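Side-chain contacts in cpftsy (Physcomitrella patens, PDB 4AK9), which probably serves as the GTPase receptor of the chloroplast signal recognition particle, taking part in protein delivery to the thylakoid membrane: residues L119-V124 with T131-L136; A137-K142 with L304-A309. All blocks are in the same frame, centred on the assembly; numbering follows the deposited sequence.

Contact 1 of 2, residues L119-V124 with T131-L136; sequences LMIVGV and TTLGKL
Ile-121, pointing from strand 117-123 toward helix 126-142, meets Leu-133 and Leu-136, and the contact across the two segments is wholly apolar. With Leu-133 the two side chains lie alongside, running opposite ways: Ile-121 CG1 lies 3.4 Å from Leu-133 CD1 and 3.7 Å from Leu-133 CD2, so both methyls of the leucine bear on one methylene. The first distance is tighter than normal carbon packing, and Leu-133 has a nearly eclipsed chi2 of -2°, so this closeness should be read with caution. Leu-136 instead meets the isoleucine tip to tip, its CD1 3.9 Å from Ile-121 CD1. The isoleucine keeps CG1 beside its backbone N (chi1 -59°), from where CD1 extends to Leu-136. An alanine here is likely to leave both leucines without their partner on strand 117-123 and open a gap beneath the helix. Polar groups find partners within the helix or outside the two segments: Ile-121 O accepts from the side chain of Thr-207, and Leu-136 N bonds to Thr-132 O at 2.8 Å. The strand runs into, and the helix out of, a probable P-loop (Walker A), as expected of an SRP-type GTPase. With 179 Å² buried, hydrophobic packing joins helix to sheet here.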
loop_
_atom_site.group_PDB
_atom_site.type_symbol
_atom_site.label_atom_id
_atom_site.label_comp_id
_atom_site.label_asym_id
_atom_site.label_seq_id
_atom_site.Cartn_x
_atom_site.Cartn_y
_atom_site.Cartn_z
ATOM N N LEU A 119 -26.892 13.498 8.388
ATOM C CA LEU A 119 -25.576 12.984 7.964
ATOM C C LEU A 119 -25.742 11.497 7.679
ATOM O O LEU A 119 -26.176 10.727 8.559
ATOM C CB LEU A 119 -24.558 13.181 9.098
ATOM C CG LEU A 119 -23.740 14.457 9.273
ATOM C CD1 LEU A 119 -24.538 15.686 8.991
ATOM C CD2 LEU A 119 -23.159 14.525 10.669
ATOM N N MET A 120 -25.425 11.063 6.460
ATOM C CA MET A 120 -25.425 9.641 6.162
ATOM C C MET A 120 -24.000 9.092 6.264
ATOM O O MET A 120 -23.063 9.691 5.747
ATOM C CB MET A 120 -26.001 9.353 4.775
ATOM C CG MET A 120 -27.493 9.615 4.676
ATOM S SD MET A 120 -28.024 9.465 2.946
ATOM C CE MET A 120 -28.047 7.700 2.668
ATOM N N ILE A 121 -23.841 7.991 6.981
ATOM C CA ILE A 121 -22.528 7.373 7.157
ATOM C C ILE A 121 -22.517 6.145 6.253
ATOM O O ILE A 121 -23.405 5.265 6.336
ATOM C CB ILE A 121 -22.303 6.932 8.617
ATOM C CG1 ILE A 121 -22.404 8.104 9.597
ATOM C CG2 ILE A 121 -21.015 6.077 8.773
ATOM C CD1 ILE A 121 -21.803 9.420 9.182
ATOM N N VAL A 122 -21.547 6.070 5.340
ATOM C CA VAL A 122 -21.505 4.929 4.425
ATOM C C VAL A 122 -20.137 4.234 4.448
ATOM O O VAL A 122 -19.167 4.779 4.985
ATOM C CB VAL A 122 -21.811 5.358 2.959
ATOM C CG1 VAL A 122 -23.205 6.019 2.885
ATOM C CG2 VAL A 122 -20.761 6.348 2.489
ATOM N N GLY A 123 -20.068 3.044 3.866
ATOM C CA GLY A 123 -18.808 2.301 3.842
ATOM C C GLY A 123 -18.970 0.807 3.988
ATOM O O GLY A 123 -20.079 0.294 4.118
ATOM N N VAL A 124 -17.851 0.092 3.975
ATOM C CA VAL A 124 -17.936 -1.364 3.879
ATOM C C VAL A 124 -18.094 -2.044 5.222
ATOM O O VAL A 124 -18.701 -3.106 5.318
ATOM C CB VAL A 124 -16.709 -1.982 3.150
ATOM C CG1 VAL A 124 -16.303 -1.115 1.979
ATOM C CG2 VAL A 124 -15.545 -2.170 4.103
ATOM N N THR A 131 -19.101 2.267 15.145
ATOM C CA THR A 131 -18.244 2.940 16.098
ATOM C C THR A 131 -18.084 4.404 15.746
ATOM O O THR A 131 -18.183 5.270 16.611
ATOM C CB THR A 131 -16.845 2.260 16.109
ATOM O OG1 THR A 131 -16.977 0.942 16.644
ATOM C CG2 THR A 131 -15.886 3.045 16.958
ATOM N N THR A 132 -17.866 4.698 14.464
ATOM C CA THR A 132 -17.692 6.100 14.053
ATOM C C THR A 132 -18.932 6.941 14.345
ATOM O O THR A 132 -18.817 8.090 14.809
ATOM C CB THR A 132 -17.293 6.206 12.561
ATOM O OG1 THR A 132 -16.069 5.478 12.375
ATOM C CG2 THR A 132 -17.072 7.685 12.152
ATOM N N LEU A 133 -20.084 6.359 14.035
ATOM C CA LEU A 133 -21.403 6.922 14.295
ATOM C C LEU A 133 -21.505 7.298 15.791
ATOM O O LEU A 133 -21.890 8.408 16.136
ATOM C CB LEU A 133 -22.456 5.868 13.921
ATOM C CG LEU A 133 -23.673 6.235 13.053
ATOM C CD1 LEU A 133 -23.666 7.690 12.704
ATOM C CD2 LEU A 133 -23.719 5.384 11.786
ATOM N N GLY A 134 -21.144 6.370 16.669
ATOM C CA GLY A 134 -21.168 6.641 18.107
ATOM C C GLY A 134 -20.240 7.766 18.521
ATOM O O GLY A 134 -20.622 8.649 19.314
ATOM N N LYS A 135 -19.019 7.781 17.973
ATOM C CA LYS A 135 -18.096 8.822 18.368
ATOM C C LYS A 135 -18.479 10.171 17.793
ATOM O O LYS A 135 -18.166 11.209 18.408
ATOM C CB LYS A 135 -16.662 8.458 17.959
ATOM C CG LYS A 135 -16.149 7.162 18.607
ATOM C CD LYS A 135 -14.627 7.016 18.374
ATOM C CE LYS A 135 -14.175 5.611 18.682
ATOM N NZ LYS A 135 -12.641 5.516 18.768
ATOM N N LEU A 136 -19.134 10.186 16.624
ATOM C CA LEU A 136 -19.670 11.463 16.123
ATOM C C LEU A 136 -20.755 11.991 17.068
ATOM O O LEU A 136 -20.798 13.188 17.391
ATOM C CB LEU A 136 -20.267 11.318 14.712
ATOM C CG LEU A 136 -19.260 11.290 13.577
ATOM C CD1 LEU A 136 -19.960 10.932 12.256
ATOM C CD2 LEU A 136 -18.568 12.664 13.506
#

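Contact 2 of 2, residues A137-K142 with L304-A309; sequences ANRFKK and LQPFDA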
loop_
_atom_site.group_PDB
_atom_site.type_symbol
_atom_site.label_atom_id
_atom_site.label_comp_id
_atom_site.label_asym_id
_atom_site.label_seq_id
_atom_site.Cartn_x
_atom_site.Cartn_y
_atom_site.Cartn_z
ATOM N N ALA A 137 -21.656 11.107 17.448
ATOM C CA ALA A 137 -22.745 11.457 18.364
ATOM C C ALA A 137 -22.220 12.090 19.640
ATOM O O ALA A 137 -22.761 13.090 20.120
ATOM C CB ALA A 137 -23.531 10.242 18.705
ATOM N N ASN A 138 -21.148 11.507 20.171
ATOM C CA ASN A 138 -20.553 11.974 21.405
ATOM C C ASN A 138 -20.025 13.396 21.252
ATOM O O ASN A 138 -20.125 14.217 22.169
ATOM C CB ASN A 138 -19.440 11.015 21.834
ATOM C CG ASN A 138 -18.601 11.564 22.979
ATOM O OD1 ASN A 138 -19.016 11.529 24.137
ATOM N ND2 ASN A 138 -17.410 12.078 22.653
ATOM N N ARG A 139 -19.466 13.704 20.082
ATOM C CA ARG A 139 -19.050 15.082 19.801
ATOM C C ARG A 139 -20.215 16.066 19.784
ATOM O O ARG A 139 -20.104 17.177 20.306
ATOM C CB ARG A 139 -18.282 15.182 18.468
ATOM C CG ARG A 139 -16.911 14.571 18.524
ATOM C CD ARG A 139 -16.144 14.810 17.217
ATOM N NE ARG A 139 -15.847 16.222 17.016
ATOM C CZ ARG A 139 -14.837 16.872 17.589
ATOM N NH1 ARG A 139 -14.002 16.246 18.415
ATOM N NH2 ARG A 139 -14.658 18.157 17.317
ATOM N N PHE A 140 -21.321 15.682 19.160
ATOM C CA PHE A 140 -22.480 16.564 19.108
ATOM C C PHE A 140 -23.083 16.786 20.489
ATOM O O PHE A 140 -23.449 17.915 20.850
ATOM C CB PHE A 140 -23.537 15.997 18.165
ATOM C CG PHE A 140 -23.194 16.157 16.711
ATOM C CD1 PHE A 140 -23.085 17.422 16.157
ATOM C CD2 PHE A 140 -23.017 15.052 15.903
ATOM C CE1 PHE A 140 -22.767 17.575 14.811
ATOM C CE2 PHE A 140 -22.709 15.192 14.556
ATOM C CZ PHE A 140 -22.586 16.446 14.009
ATOM N N LYS A 141 -23.194 15.705 21.247
ATOM C CA LYS A 141 -23.745 15.754 22.617
ATOM C C LYS A 141 -22.940 16.663 23.531
ATOM O O LYS A 141 -23.500 17.408 24.324
ATOM C CB LYS A 141 -23.831 14.345 23.204
ATOM C CG LYS A 141 -24.905 13.500 22.510
ATOM C CD LYS A 141 -26.256 14.232 22.542
ATOM C CE LYS A 141 -27.395 13.389 21.969
ATOM N NZ LYS A 141 -28.708 14.131 21.958
ATOM N N LYS A 142 -21.619 16.631 23.384
ATOM C CA LYS A 142 -20.747 17.477 24.183
ATOM C C LYS A 142 -20.942 18.952 23.862
ATOM O O LYS A 142 -20.608 19.817 24.664
ATOM C CB LYS A 142 -19.282 17.070 23.984
ATOM C CG LYS A 142 -18.849 15.918 24.882
ATOM C CD LYS A 142 -17.614 15.228 24.334
ATOM C CE LYS A 142 -16.487 16.224 24.036
ATOM N NZ LYS A 142 -15.745 15.913 22.753
ATOM N N LEU A 304 -11.834 10.264 17.945
ATOM C CA LEU A 304 -12.217 10.674 16.593
ATOM C C LEU A 304 -12.021 12.173 16.520
ATOM O O LEU A 304 -12.702 12.946 17.207
ATOM C CB LEU A 304 -13.679 10.330 16.315
ATOM C CG LEU A 304 -14.138 10.633 14.890
ATOM C CD1 LEU A 304 -13.509 9.618 13.901
ATOM C CD2 LEU A 304 -15.664 10.590 14.846
ATOM N N GLN A 305 -11.054 12.603 15.724
ATOM C CA GLN A 305 -10.664 14.011 15.736
ATOM C C GLN A 305 -10.969 14.660 14.398
ATOM O O GLN A 305 -10.828 14.022 13.352
ATOM C CB GLN A 305 -9.171 14.141 16.043
ATOM C CG GLN A 305 -8.837 13.793 17.501
ATOM C CD GLN A 305 -9.499 14.772 18.454
ATOM O OE1 GLN A 305 -9.439 15.993 18.241
ATOM N NE2 GLN A 305 -10.146 14.255 19.497
ATOM N N PRO A 306 -11.375 15.940 14.431
ATOM C CA PRO A 306 -11.617 16.673 13.190
ATOM C C PRO A 306 -10.274 16.872 12.491
ATOM O O PRO A 306 -9.256 17.068 13.158
ATOM C CB PRO A 306 -12.199 18.008 13.666
ATOM C CG PRO A 306 -11.709 18.140 15.108
ATOM C CD PRO A 306 -11.690 16.737 15.637
ATOM N N PHE A 307 -10.262 16.789 11.163
ATOM C CA PHE A 307 -9.012 16.877 10.445
ATOM C C PHE A 307 -8.560 18.325 10.234
ATOM O O PHE A 307 -9.358 19.210 9.927
ATOM C CB PHE A 307 -9.130 16.164 9.091
ATOM C CG PHE A 307 -7.831 16.076 8.351
ATOM C CD1 PHE A 307 -6.869 15.168 8.736
ATOM C CD2 PHE A 307 -7.578 16.916 7.269
ATOM C CE1 PHE A 307 -5.637 15.087 8.059
ATOM C CE2 PHE A 307 -6.377 16.827 6.585
ATOM C CZ PHE A 307 -5.408 15.919 6.988
ATOM N N ASP A 308 -7.269 18.575 10.399
ATOM C CA ASP A 308 -6.693 19.857 10.014
ATOM C C ASP A 308 -5.348 19.585 9.351
ATOM O O ASP A 308 -4.499 18.903 9.923
ATOM C CB ASP A 308 -6.492 20.756 11.238
ATOM C CG ASP A 308 -5.792 22.042 10.891
ATOM O OD1 ASP A 308 -6.416 22.884 10.196
ATOM O OD2 ASP A 308 -4.616 22.227 11.288
ATOM N N ALA A 309 -5.157 20.128 8.152
ATOM C CA ALA A 309 -3.990 19.807 7.332
ATOM C C ALA A 309 -2.685 20.226 8.011
ATOM O O ALA A 309 -1.730 19.484 8.056
ATOM C CB ALA A 309 -4.114 20.471 5.980
HETATM O O HOH W 1 -11.446 17.796 19.061
HETATM O O HOH W 2 -13.980 13.733 19.450
#
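Arg-139 lays one face of its guanidinium over the ring of Pro-306, whose CD stands 3.4 Å above the plane and is displaced toward its rim. The two side chains cross obliquely: Arg-139 NH1 is 3.6 Å from Pro-306 CD, while Arg-139 NH2 is 3.7 Å from Pro-306 CG. The arginine chain runs extended through chi2 and then bends at chi3 (66°), which turns the flat group onto the proline. Its polar reach to the strand goes through water. In the guanidinium plane, at its edge, water 2 accepts from Arg-139 NH1 at 2.7 Å and donates to Leu-304 O at 2.7 Å, bridging a carbonyl that lies too far from NH1 for a direct bond. Topologically, this joins the later part of helix 126-142, the helix after the P-loop in this GTPase fold, to strand 304-306, the short antiparallel strand beside 292-296 at one margin of the sheet; the axes of 137-142 and 304-306 make an angle of 64°. Also in that plane, water 1 accepts from Arg-139 NH1 at 3.1 Å and lies 2.8 Å from Gln-305 OE1, which has a further partner in the backbone N of Asp-15. Arg-139 NH2 donates to the carbonyl of Ser-11, a residue of the expression tag.

In the fold
Contacts 1 and 2 share helix 126-142 and follow one another along it, their centres about 12 Å apart. Contact 1 ties its earlier part to strand 117-123 within the sheet; contact 2 ties its later part to the edge strand 304-306. They also touch directly: Leu-136 CD2 packs 3.8 Å from Leu-304 CD2, and Leu-119 CD2 lies 3.9 Å from Phe-140 CZ, so apolar contacts link the two sites. Contact 1 overlaps the probable nucleotide loop at Gly-123, whose O bonds to Lys-129 NZ. Contact 2, partly water-mediated, lies further along the helix, away from that loop.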